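Local coordinates for pumilio homolog 23 (Arabidopsis thaliana, PDB 5WZH), which binds RNA through a superhelix of pumilio repeats, probably sequence-specifically, and is thought to regulate translation and stability of target mRNAs, at residues K438-H443 / A477-T482. Residues are numbered along the deposited sequence; the frame is centred on the assembly and turned at random.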
loop_
_atom_site.group_PDB
_atom_site.type_symbol
_atom_site.label_atom_id
_atom_site.label_comp_id
_atom_site.label_asym_id
_atom_site.label_seq_id
_atom_site.Cartn_x
_atom_site.Cartn_y
_atom_site.Cartn_z
ATOM N N LYS A 438 0.260 -10.689 -18.456
ATOM C CA LYS A 438 1.040 -11.745 -17.830
ATOM C C LYS A 438 0.471 -13.127 -18.115
ATOM O O LYS A 438 1.167 -14.122 -17.897
ATOM C CB LYS A 438 1.143 -11.506 -16.320
ATOM C CG LYS A 438 2.163 -10.436 -15.960
ATOM C CD LYS A 438 2.141 -10.116 -14.482
ATOM C CE LYS A 438 2.694 -11.257 -13.645
ATOM N NZ LYS A 438 2.324 -11.102 -12.198
ATOM N N PHE A 439 -0.752 -13.205 -18.636
ATOM C CA PHE A 439 -1.300 -14.467 -19.118
ATOM C C PHE A 439 -0.523 -14.979 -20.333
ATOM O O PHE A 439 0.138 -14.223 -21.055
ATOM C CB PHE A 439 -2.775 -14.313 -19.505
ATOM C CG PHE A 439 -3.736 -14.263 -18.335
ATOM C CD1 PHE A 439 -4.060 -15.411 -17.626
ATOM C CD2 PHE A 439 -4.351 -13.074 -17.978
ATOM C CE1 PHE A 439 -4.954 -15.366 -16.563
ATOM C CE2 PHE A 439 -5.257 -13.024 -16.910
ATOM C CZ PHE A 439 -5.561 -14.168 -16.209
ATOM N N SER A 440 -0.607 -16.291 -20.547
ATOM C CA SER A 440 -0.154 -16.882 -21.798
ATOM C C SER A 440 -0.910 -16.270 -22.977
ATOM O O SER A 440 -2.081 -15.891 -22.862
ATOM C CB SER A 440 -0.378 -18.390 -21.780
ATOM O OG SER A 440 -0.412 -18.906 -23.105
ATOM N N SER A 441 -0.245 -16.194 -24.135
ATOM C CA SER A 441 -0.899 -15.585 -25.295
ATOM C C SER A 441 -2.138 -16.354 -25.726
ATOM O O SER A 441 -3.044 -15.754 -26.314
ATOM C CB SER A 441 0.082 -15.431 -26.472
ATOM O OG SER A 441 0.755 -16.630 -26.784
ATOM N N ASP A 442 -2.224 -17.645 -25.392
ATOM C CA ASP A 442 -3.403 -18.441 -25.739
ATOM C C ASP A 442 -4.689 -17.809 -25.226
ATOM O O ASP A 442 -5.739 -17.907 -25.881
ATOM C CB ASP A 442 -3.272 -19.862 -25.179
ATOM C CG ASP A 442 -2.049 -20.595 -25.708
ATOM O OD1 ASP A 442 -1.546 -20.247 -26.807
ATOM O OD2 ASP A 442 -1.589 -21.529 -25.021
ATOM N N HIS A 443 -4.631 -17.165 -24.050
ATOM C CA HIS A 443 -5.831 -16.656 -23.396
ATOM C C HIS A 443 -6.179 -15.231 -23.782
ATOM O O HIS A 443 -7.289 -14.779 -23.466
ATOM C CB HIS A 443 -5.681 -16.712 -21.864
ATOM C CG HIS A 443 -5.260 -18.053 -21.348
ATOM N ND1 HIS A 443 -5.905 -19.219 -21.694
ATOM C CD2 HIS A 443 -4.254 -18.412 -20.515
ATOM C CE1 HIS A 443 -5.310 -20.242 -21.106
ATOM N NE2 HIS A 443 -4.309 -19.779 -20.380
ATOM N N ALA A 477 6.773 -7.350 -22.389
ATOM C CA ALA A 477 7.297 -8.462 -21.606
ATOM C C ALA A 477 6.471 -9.732 -21.746
ATOM O O ALA A 477 6.924 -10.797 -21.309
ATOM C CB ALA A 477 7.392 -8.081 -20.124
ATOM N N SER A 478 5.282 -9.649 -22.341
ATOM C CA SER A 478 4.443 -10.823 -22.498
ATOM C C SER A 478 5.078 -11.799 -23.478
ATOM O O SER A 478 6.046 -11.483 -24.171
ATOM C CB SER A 478 3.056 -10.442 -23.000
ATOM O OG SER A 478 3.076 -10.266 -24.403
ATOM N N ASP A 479 4.499 -13.003 -23.557
ATOM C CA ASP A 479 4.952 -13.991 -24.529
ATOM C C ASP A 479 4.216 -13.873 -25.879
ATOM O O ASP A 479 4.076 -14.863 -26.604
ATOM C CB ASP A 479 4.846 -15.402 -23.938
ATOM C CG ASP A 479 3.429 -15.944 -23.931
ATOM O OD1 ASP A 479 2.472 -15.138 -23.972
ATOM O OD2 ASP A 479 3.275 -17.188 -23.885
ATOM N N ALA A 480 3.744 -12.684 -26.234
ATOM C CA ALA A 480 3.220 -12.479 -27.569
ATOM C C ALA A 480 4.365 -12.539 -28.575
ATOM O O ALA A 480 5.540 -12.388 -28.224
ATOM C CB ALA A 480 2.471 -11.147 -27.652
ATOM N N ALA A 481 4.018 -12.774 -29.835
ATOM C CA ALA A 481 5.046 -13.042 -30.840
ATOM C C ALA A 481 5.886 -11.794 -31.104
ATOM O O ALA A 481 5.412 -10.661 -30.977
ATOM C CB ALA A 481 4.402 -13.550 -32.135
ATOM N N THR A 482 7.160 -12.009 -31.454
ATOM C CA THR A 482 8.058 -10.875 -31.686
ATOM C C THR A 482 7.556 -9.992 -32.825
ATOM O O THR A 482 7.618 -8.759 -32.731
ATOM C CB THR A 482 9.493 -11.358 -31.959
ATOM O OG1 THR A 482 9.464 -12.621 -32.622
ATOM C CG2 THR A 482 10.259 -11.535 -30.656
#
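Two interhelical loops of the pumilio superhelix meet where Asp479 reaches across to Ser440 and Ser441. The first loop joins helices 427-436 and 445-453; the second joins helices 468-477 and 482-490 in Pumilio repeat 7. Asp479 carries most of the contact. Its CG sits between the backbone N and the carbonyl carbon (chi1 77°), which aims the carboxylate at the other loop. OD1 of Asp479 comes to 2.9 Å from the backbone N of Ser441. OD1 of Asp479 also lies 3.5 Å from CB of Ser441, while OD2 of Asp479 stays 4.1 Å from OG of Ser440.

Each loop is shaped by its own ST turn. OG of Ser440, anti to its own N (chi1 159°), accepts from N of Asp442 at 3.2 Å. OG of Ser478 accepts from N of Ala480 at 3.1 Å. With an alanine at Ser440, the N-H of Asp442 would probably lose this acceptor, leaving the turn before Asp442 less firmly held. Ile448 of helix 445-453 touches both Ser441 and Ala480 beside the contact. A carboxylate turned to the backbone N of Ser441, within the Ser440 turn, probably ties the placing of one loop to the other.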